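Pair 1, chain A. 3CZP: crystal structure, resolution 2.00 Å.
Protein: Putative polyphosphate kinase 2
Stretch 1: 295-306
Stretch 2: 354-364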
# COMPACT_ATOMS: atom_id res chain seq x y z
N ARG A 295 7.43 -13.83 -25.29
CA ARG A 295 6.24 -13.04 -25.62
C ARG A 295 5.43 -12.68 -24.38
O ARG A 295 4.66 -11.73 -24.39
CB ARG A 295 5.39 -13.76 -26.66
CG ARG A 295 6.13 -13.81 -28.01
CD ARG A 295 5.40 -14.59 -29.04
NE ARG A 295 5.42 -16.03 -28.75
CZ ARG A 295 4.87 -16.94 -29.52
NH1 ARG A 295 4.22 -16.58 -30.64
NH2 ARG A 295 4.94 -18.21 -29.17
N PHE A 296 5.63 -13.44 -23.31
CA PHE A 296 4.95 -13.14 -22.07
C PHE A 296 5.36 -11.82 -21.43
O PHE A 296 4.63 -11.28 -20.63
CB PHE A 296 5.16 -14.28 -21.08
CG PHE A 296 4.15 -14.27 -19.97
CD1 PHE A 296 2.80 -14.47 -20.24
CD2 PHE A 296 4.53 -14.11 -18.66
CE1 PHE A 296 1.86 -14.46 -19.21
CE2 PHE A 296 3.58 -14.07 -17.67
CZ PHE A 296 2.26 -14.26 -17.97
N ARG A 297 6.55 -11.30 -21.77
CA ARG A 297 7.02 -9.98 -21.28
C ARG A 297 6.11 -8.83 -21.60
O ARG A 297 6.12 -7.83 -20.93
CB ARG A 297 8.37 -9.62 -21.91
CG ARG A 297 9.47 -10.50 -21.45
CD ARG A 297 10.78 -10.18 -22.11
NE ARG A 297 11.80 -10.98 -21.42
CZ ARG A 297 12.31 -10.68 -20.23
NH1 ARG A 297 13.22 -11.48 -19.70
NH2 ARG A 297 11.95 -9.55 -19.61
N GLN A 298 5.38 -8.98 -22.69
CA GLN A 298 4.41 -8.00 -23.15
C GLN A 298 3.09 -8.14 -22.43
O GLN A 298 2.17 -7.35 -22.67
CB GLN A 298 4.24 -8.22 -24.65
CG GLN A 298 2.97 -7.69 -25.28
CD GLN A 298 3.00 -7.79 -26.80
OE1 GLN A 298 3.89 -8.45 -27.37
NE2 GLN A 298 2.00 -7.18 -27.46
N HIS A 299 2.98 -9.10 -21.52
CA HIS A 299 1.72 -9.49 -20.96
C HIS A 299 1.78 -9.74 -19.46
O HIS A 299 2.84 -9.75 -18.83
CB HIS A 299 1.24 -10.80 -21.63
CG HIS A 299 0.90 -10.65 -23.09
ND1 HIS A 299 -0.22 -9.98 -23.53
CD2 HIS A 299 1.54 -11.08 -24.20
CE1 HIS A 299 -0.26 -10.00 -24.85
NE2 HIS A 299 0.81 -10.66 -25.28
N SER A 300 0.61 -9.97 -18.89
CA SER A 300 0.55 -10.63 -17.60
C SER A 300 -0.72 -11.49 -17.61
O SER A 300 -1.46 -11.47 -18.57
CB SER A 300 0.64 -9.61 -16.45
OG SER A 300 -0.42 -8.71 -16.57
N LEU A 301 -0.94 -12.24 -16.53
CA LEU A 301 -2.05 -13.17 -16.47
C LEU A 301 -2.84 -12.91 -15.21
O LEU A 301 -2.26 -12.70 -14.15
CB LEU A 301 -1.53 -14.62 -16.53
CG LEU A 301 -2.44 -15.85 -16.66
CD1 LEU A 301 -3.21 -15.75 -17.94
CD2 LEU A 301 -1.56 -17.13 -16.68
N VAL A 302 -4.16 -12.90 -15.35
CA VAL A 302 -5.11 -12.96 -14.22
C VAL A 302 -6.03 -14.13 -14.39
O VAL A 302 -6.74 -14.23 -15.41
CB VAL A 302 -5.91 -11.63 -14.09
CG1 VAL A 302 -7.02 -11.74 -13.03
CG2 VAL A 302 -4.95 -10.50 -13.73
N ALA A 303 -6.01 -15.04 -13.40
CA ALA A 303 -6.95 -16.18 -13.29
C ALA A 303 -7.87 -15.99 -12.12
O ALA A 303 -7.44 -15.90 -10.97
CB ALA A 303 -6.23 -17.53 -13.20
N VAL A 304 -9.16 -15.89 -12.41
CA VAL A 304 -10.18 -15.75 -11.41
C VAL A 304 -10.88 -17.08 -11.15
O VAL A 304 -11.29 -17.76 -12.10
CB VAL A 304 -11.26 -14.76 -11.89
CG1 VAL A 304 -12.53 -14.97 -11.07
CG2 VAL A 304 -10.74 -13.27 -11.88
N PHE A 305 -11.03 -17.46 -9.89
CA PHE A 305 -11.76 -18.69 -9.53
C PHE A 305 -12.96 -18.46 -8.65
O PHE A 305 -12.83 -17.90 -7.56
CB PHE A 305 -10.83 -19.69 -8.81
CG PHE A 305 -9.81 -20.33 -9.68
CD1 PHE A 305 -10.03 -21.60 -10.23
CD2 PHE A 305 -8.62 -19.67 -9.96
CE1 PHE A 305 -9.07 -22.19 -11.03
CE2 PHE A 305 -7.65 -20.24 -10.82
CZ PHE A 305 -7.85 -21.48 -11.33
N GLU A 306 -14.12 -18.89 -9.13
CA GLU A 306 -15.33 -18.92 -8.37
C GLU A 306 -15.94 -20.32 -8.51
O GLU A 306 -15.56 -21.11 -9.40
CB GLU A 306 -16.33 -17.86 -8.88
CG GLU A 306 -15.87 -16.38 -8.92
CD GLU A 306 -15.77 -15.66 -7.55
OE1 GLU A 306 -16.24 -16.20 -6.55
OE2 GLU A 306 -15.20 -14.52 -7.52
N ILE A 354 -3.47 -6.08 -8.85
CA ILE A 354 -3.30 -6.37 -10.29
C ILE A 354 -1.84 -6.57 -10.60
O ILE A 354 -1.01 -5.83 -10.12
CB ILE A 354 -3.91 -5.25 -11.12
CG1 ILE A 354 -5.44 -5.36 -11.06
CG2 ILE A 354 -3.31 -5.19 -12.53
CD1 ILE A 354 -5.99 -6.57 -11.76
N PRO A 355 -1.52 -7.58 -11.43
CA PRO A 355 -0.09 -7.84 -11.67
C PRO A 355 0.63 -6.82 -12.54
O PRO A 355 0.05 -6.22 -13.44
CB PRO A 355 -0.10 -9.25 -12.30
CG PRO A 355 -1.45 -9.36 -12.94
CD PRO A 355 -2.39 -8.58 -12.08
N ALA A 356 1.89 -6.57 -12.24
CA ALA A 356 2.78 -5.92 -13.18
C ALA A 356 3.00 -6.82 -14.42
O ALA A 356 2.71 -8.01 -14.40
CB ALA A 356 4.08 -5.63 -12.53
N ARG A 357 3.59 -6.26 -15.45
CA ARG A 357 3.96 -7.05 -16.62
C ARG A 357 4.83 -8.24 -16.22
O ARG A 357 5.71 -8.13 -15.38
CB ARG A 357 4.74 -6.21 -17.63
CG ARG A 357 3.86 -5.20 -18.36
CD ARG A 357 3.63 -5.66 -19.79
NE ARG A 357 2.82 -4.67 -20.50
CZ ARG A 357 3.24 -3.87 -21.47
NH1 ARG A 357 4.50 -3.93 -21.94
NH2 ARG A 357 2.36 -3.01 -22.00
N ARG A 358 4.57 -9.35 -16.89
CA ARG A 358 5.26 -10.61 -16.70
C ARG A 358 4.84 -11.35 -15.45
O ARG A 358 5.39 -12.37 -15.19
CB ARG A 358 6.77 -10.43 -16.71
CG ARG A 358 7.48 -11.60 -17.34
CD ARG A 358 8.85 -11.15 -17.72
NE ARG A 358 9.75 -12.29 -17.83
CZ ARG A 358 10.95 -12.35 -17.26
NH1 ARG A 358 11.40 -11.33 -16.52
NH2 ARG A 358 11.70 -13.43 -17.44
N GLN A 359 3.86 -10.86 -14.71
CA GLN A 359 3.42 -11.53 -13.48
C GLN A 359 2.11 -12.27 -13.73
O GLN A 359 1.42 -12.07 -14.75
CB GLN A 359 3.25 -10.54 -12.29
CG GLN A 359 4.49 -9.75 -11.88
CD GLN A 359 4.26 -8.78 -10.65
OE1 GLN A 359 3.13 -8.42 -10.29
NE2 GLN A 359 5.35 -8.41 -9.99
N PHE A 360 1.75 -13.12 -12.76
CA PHE A 360 0.57 -14.00 -12.85
C PHE A 360 -0.13 -13.95 -11.51
O PHE A 360 0.46 -14.29 -10.52
CB PHE A 360 1.05 -15.43 -13.18
CG PHE A 360 -0.04 -16.49 -13.29
CD1 PHE A 360 -1.42 -16.18 -13.31
CD2 PHE A 360 0.33 -17.81 -13.35
CE1 PHE A 360 -2.38 -17.18 -13.41
CE2 PHE A 360 -0.62 -18.83 -13.43
CZ PHE A 360 -1.98 -18.53 -13.46
N THR A 361 -1.34 -13.44 -11.44
CA THR A 361 -2.07 -13.33 -10.16
C THR A 361 -3.29 -14.22 -10.29
O THR A 361 -3.99 -14.23 -11.29
CB THR A 361 -2.52 -11.91 -9.82
OG1 THR A 361 -1.39 -11.05 -9.77
CG2 THR A 361 -3.30 -11.89 -8.49
N ILE A 362 -3.49 -15.02 -9.26
CA ILE A 362 -4.62 -15.91 -9.17
C ILE A 362 -5.53 -15.38 -8.01
O ILE A 362 -5.04 -15.14 -6.87
CB ILE A 362 -4.13 -17.31 -8.83
CG1 ILE A 362 -3.14 -17.86 -9.88
CG2 ILE A 362 -5.33 -18.24 -8.59
CD1 ILE A 362 -2.76 -19.35 -9.64
N PHE A 363 -6.83 -15.23 -8.32
CA PHE A 363 -7.80 -14.73 -7.42
C PHE A 363 -8.69 -15.90 -7.01
O PHE A 363 -9.46 -16.43 -7.80
CB PHE A 363 -8.61 -13.60 -8.03
CG PHE A 363 -7.87 -12.30 -8.16
CD1 PHE A 363 -7.78 -11.44 -7.09
CD2 PHE A 363 -7.22 -11.96 -9.35
CE1 PHE A 363 -7.08 -10.24 -7.18
CE2 PHE A 363 -6.52 -10.74 -9.48
CZ PHE A 363 -6.46 -9.88 -8.38
N ASP A 364 -8.53 -16.31 -5.78
CA ASP A 364 -9.41 -17.28 -5.19
C ASP A 364 -10.58 -16.53 -4.58
O ASP A 364 -10.49 -15.98 -3.48
CB ASP A 364 -8.66 -18.11 -4.18
CG ASP A 364 -9.50 -19.26 -3.63
OD1 ASP A 364 -10.68 -19.46 -4.04
OD2 ASP A 364 -8.98 -19.97 -2.75

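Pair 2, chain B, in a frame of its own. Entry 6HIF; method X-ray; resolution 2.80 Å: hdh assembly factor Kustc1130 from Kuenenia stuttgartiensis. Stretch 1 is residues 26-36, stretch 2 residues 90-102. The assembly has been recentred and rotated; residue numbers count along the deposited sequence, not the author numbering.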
# COMPACT_ATOMS: atom_id res chain seq x y z
N TYR B 26 40.24 31.60 35.16
CA TYR B 26 41.54 31.35 34.47
C TYR B 26 42.43 30.48 35.36
O TYR B 26 42.56 30.74 36.56
CB TYR B 26 42.21 32.68 34.12
CG TYR B 26 43.56 32.56 33.45
CD1 TYR B 26 43.67 32.32 32.09
CD2 TYR B 26 44.73 32.69 34.18
CE1 TYR B 26 44.91 32.21 31.47
CE2 TYR B 26 45.98 32.59 33.58
CZ TYR B 26 46.06 32.35 32.22
OH TYR B 26 47.28 32.25 31.61
N ASP B 27 43.04 29.46 34.74
CA ASP B 27 43.95 28.55 35.43
C ASP B 27 45.38 28.84 35.00
O ASP B 27 45.70 28.75 33.81
CB ASP B 27 43.59 27.09 35.13
CG ASP B 27 42.40 26.59 35.93
OD1 ASP B 27 42.46 26.66 37.17
OD2 ASP B 27 41.42 26.16 35.30
N VAL B 28 46.22 29.20 35.97
CA VAL B 28 47.65 29.37 35.75
C VAL B 28 48.26 27.97 35.69
O VAL B 28 48.28 27.26 36.69
CB VAL B 28 48.31 30.25 36.83
CG1 VAL B 28 49.82 30.32 36.68
CG2 VAL B 28 47.71 31.65 36.88
N LYS B 29 48.73 27.59 34.50
CA LYS B 29 49.31 26.27 34.29
C LYS B 29 50.65 26.20 35.02
O LYS B 29 51.56 26.97 34.74
CB LYS B 29 49.44 25.96 32.80
CG LYS B 29 49.70 24.49 32.47
CD LYS B 29 50.24 24.26 31.07
CE LYS B 29 50.67 22.83 30.84
NZ LYS B 29 51.29 22.65 29.51
N PRO B 30 50.80 25.27 35.99
CA PRO B 30 52.02 25.18 36.79
C PRO B 30 53.19 24.69 35.94
O PRO B 30 52.98 23.99 34.95
CB PRO B 30 51.68 24.18 37.90
CG PRO B 30 50.57 23.34 37.31
CD PRO B 30 49.80 24.25 36.37
N ALA B 31 54.41 25.08 36.34
CA ALA B 31 55.62 24.62 35.69
C ALA B 31 55.97 23.22 36.18
O ALA B 31 55.67 22.88 37.33
CB ALA B 31 56.74 25.60 35.95
N LYS B 32 56.58 22.41 35.31
CA LYS B 32 57.03 21.08 35.67
C LYS B 32 58.55 21.05 35.61
O LYS B 32 59.15 21.35 34.58
CB LYS B 32 56.40 20.02 34.76
CG LYS B 32 55.90 18.77 35.47
CD LYS B 32 55.26 17.75 34.54
CE LYS B 32 54.80 16.48 35.25
NZ LYS B 32 54.80 15.30 34.36
N LEU B 33 59.18 20.70 36.74
CA LEU B 33 60.63 20.67 36.86
C LEU B 33 61.08 19.25 37.19
O LEU B 33 60.68 18.69 38.21
CB LEU B 33 61.07 21.66 37.95
CG LEU B 33 62.57 21.70 38.24
CD1 LEU B 33 63.32 22.43 37.14
CD2 LEU B 33 62.83 22.36 39.58
N TRP B 34 61.92 18.70 36.31
CA TRP B 34 62.58 17.43 36.54
C TRP B 34 63.99 17.71 37.05
O TRP B 34 64.71 18.51 36.46
CB TRP B 34 62.66 16.63 35.23
CG TRP B 34 61.35 16.34 34.56
CD1 TRP B 34 60.45 17.25 34.06
CD2 TRP B 34 60.81 15.04 34.26
NE1 TRP B 34 59.39 16.60 33.49
CE2 TRP B 34 59.58 15.25 33.60
CE3 TRP B 34 61.25 13.73 34.49
CZ2 TRP B 34 58.78 14.19 33.17
CZ3 TRP B 34 60.46 12.68 34.07
CH2 TRP B 34 59.24 12.91 33.42
N VAL B 35 64.37 17.05 38.16
CA VAL B 35 65.72 17.18 38.68
C VAL B 35 66.35 15.79 38.78
O VAL B 35 65.84 14.92 39.49
CB VAL B 35 65.78 17.94 40.02
CG1 VAL B 35 67.21 18.11 40.51
CG2 VAL B 35 65.10 19.29 39.93
N THR B 36 67.46 15.60 38.06
CA THR B 36 68.17 14.33 38.04
C THR B 36 69.50 14.49 38.77
O THR B 36 70.28 15.40 38.48
CB THR B 36 68.37 13.82 36.61
OG1 THR B 36 67.09 13.76 35.97
CG2 THR B 36 69.03 12.46 36.55
N SER B 90 64.45 30.17 37.40
CA SER B 90 63.26 31.01 37.26
C SER B 90 62.27 30.35 36.31
O SER B 90 62.55 30.19 35.13
CB SER B 90 63.62 32.39 36.80
OG SER B 90 64.31 33.11 37.81
N LEU B 91 61.09 29.99 36.83
CA LEU B 91 60.09 29.27 36.06
C LEU B 91 58.91 30.19 35.77
O LEU B 91 58.40 30.87 36.66
CB LEU B 91 59.64 28.04 36.85
CG LEU B 91 60.68 26.92 36.98
CD1 LEU B 91 60.20 25.86 37.96
CD2 LEU B 91 60.99 26.31 35.63
N GLU B 92 58.48 30.19 34.51
CA GLU B 92 57.31 30.93 34.06
C GLU B 92 56.10 30.00 34.09
O GLU B 92 56.20 28.86 34.54
CB GLU B 92 57.54 31.44 32.63
CG GLU B 92 58.70 32.41 32.51
CD GLU B 92 58.43 33.78 33.11
OE1 GLU B 92 59.15 34.15 34.05
OE2 GLU B 92 57.50 34.46 32.63
N GLU B 93 54.97 30.49 33.59
CA GLU B 93 53.74 29.72 33.53
C GLU B 93 53.87 28.63 32.47
O GLU B 93 54.25 28.92 31.33
CB GLU B 93 52.56 30.64 33.24
CG GLU B 93 51.22 29.91 33.17
CD GLU B 93 50.05 30.75 32.68
OE1 GLU B 93 48.97 30.16 32.48
OE2 GLU B 93 50.22 31.98 32.51
N GLY B 94 53.58 27.39 32.87
CA GLY B 94 53.52 26.25 31.96
C GLY B 94 54.87 25.89 31.36
O GLY B 94 54.93 25.39 30.24
N ASN B 95 55.95 26.14 32.11
CA ASN B 95 57.30 25.79 31.69
C ASN B 95 57.56 24.32 31.99
O ASN B 95 57.07 23.80 32.99
CB ASN B 95 58.35 26.67 32.36
CG ASN B 95 58.52 28.03 31.73
OD1 ASN B 95 57.68 28.47 30.94
ND2 ASN B 95 59.60 28.72 32.07
N ILE B 96 58.33 23.67 31.12
CA ILE B 96 58.86 22.34 31.39
C ILE B 96 60.37 22.40 31.25
O ILE B 96 60.89 22.79 30.21
CB ILE B 96 58.22 21.27 30.48
CG1 ILE B 96 56.71 21.17 30.71
CG2 ILE B 96 58.89 19.93 30.69
CD1 ILE B 96 55.95 20.53 29.57
N LEU B 97 61.08 22.05 32.34
CA LEU B 97 62.53 22.10 32.35
C LEU B 97 63.07 20.85 33.03
O LEU B 97 62.60 20.47 34.11
CB LEU B 97 62.99 23.37 33.08
CG LEU B 97 64.50 23.61 33.11
CD1 LEU B 97 65.00 24.05 31.74
CD2 LEU B 97 64.86 24.65 34.16
N PHE B 98 64.04 20.21 32.37
CA PHE B 98 64.82 19.14 32.96
C PHE B 98 66.15 19.72 33.42
O PHE B 98 66.83 20.40 32.67
CB PHE B 98 65.04 18.01 31.94
CG PHE B 98 63.81 17.22 31.57
CD1 PHE B 98 62.74 17.81 30.91
CD2 PHE B 98 63.74 15.86 31.84
CE1 PHE B 98 61.62 17.08 30.56
CE2 PHE B 98 62.62 15.12 31.49
CZ PHE B 98 61.56 15.73 30.85
N VAL B 99 66.49 19.45 34.69
CA VAL B 99 67.74 19.89 35.27
C VAL B 99 68.56 18.66 35.64
O VAL B 99 68.04 17.73 36.27
CB VAL B 99 67.53 20.84 36.46
CG1 VAL B 99 68.80 21.07 37.26
CG2 VAL B 99 66.94 22.17 36.01
N SER B 100 69.83 18.66 35.22
CA SER B 100 70.73 17.55 35.48
C SER B 100 71.94 18.05 36.26
O SER B 100 72.73 18.83 35.75
CB SER B 100 71.15 16.89 34.19
OG SER B 100 71.38 15.51 34.39
N LEU B 101 72.06 17.58 37.51
CA LEU B 101 73.13 18.03 38.39
C LEU B 101 74.02 16.83 38.74
O LEU B 101 73.53 15.82 39.24
CB LEU B 101 72.53 18.66 39.65
CG LEU B 101 71.76 19.96 39.43
CD1 LEU B 101 70.88 20.28 40.63
CD2 LEU B 101 72.69 21.13 39.12
N ASP B 102 75.32 16.97 38.46
CA ASP B 102 76.30 15.95 38.79
C ASP B 102 77.03 16.35 40.07
O ASP B 102 77.51 17.48 40.19
CB ASP B 102 77.29 15.71 37.65
CG ASP B 102 78.10 14.45 37.84
OD1 ASP B 102 77.53 13.35 37.67
OD2 ASP B 102 79.30 14.56 38.17

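Two parallel strands led in by a type II turn: pair 1 (putative polyphosphate kinase 2) and pair 2 (hdh assembly factor Kustc1130) superpose with an RMSD of 0.7 Å over 14 central residues. Strand axes approach to 4.7 Å in pair 1 and 4.6 Å in pair 2, with N-to-C directions 12° and 16° apart. Leu301(A) to Phe305(A) match Lys32(B) to Thr36(B), and Phe360(A) to Asp364(A) match Ile96(B) to Ser100(B).

The hydrogen-bond ladder is the same in both. In pair 1, Leu301(A) N donates to Gln359(A) O (3.0 Å), Thr361(A) N to Leu301(A) O (3.0 Å), Ala303(A) N to Thr361(A) O (3.0 Å) and Phe363(A) N to Ala303(A) O (2.8 Å). In pair 2 the equivalent rungs run from Lys32(B) N to Asn95(B) O (2.7 Å), Leu97(B) N to Lys32(B) O (3.0 Å), Trp34(B) N to Leu97(B) O (2.9 Å) and Val99(B) N to Trp34(B) O (2.7 Å). Each bonded residue of the first strand thus uses its N and O on two different partners, as parallel pairing requires.

The face carrying Leu301(A), Ala303(A), Phe360(A) and Ile362(A) is filled differently in pair 2. In pair 1 Leu301(A) CD2 sits over the Phe360(A) ring, 3.4 Å from its centroid, while Ala303(A) CB meets the ring edge at Phe360(A) CE1 (3.9 Å). In pair 2 the aromatic contact lies two residues further along, at the next bridge on this face: Trp34(B), at the Ala303(A) position, stacks face-to-face on Phe98(B), at the Ile362(A) position, with the five-membered ring and phenyl centroids 3.7 Å apart and planes at 12°.

On the other face the packing is apolar in both. Val302(A) CG1 touches the edge of the Phe363(A) ring at CD2 (3.7 Å), whereas the matching pair in pair 2 is aliphatic on both sides, with Leu33(B) CD1 3.8 Å from Val99(B) CG2.

The turns, Ala356(A) to Gln359(A) and Glu92(B) to Asn95(B), carry different side chains. Both third residues have positive phi: Arg358(A) at 76° and Gly94(B) at 66°. Arg358(A) N donates to His299(A) O (2.6 Å), and its guanidinium stacks on that of Arg297(A), with centres 3.7 Å apart despite their like charges. Gly94(B) N makes only a weak bond to Lys29(B) O (2.8 Å); an ideal CB there would lie 3.2 Å from Lys29(B) CD, a tight fit. Glu93(B), matching Arg357(A), instead reaches back through OE1 to accept from Lys29(B) N (3.3 Å).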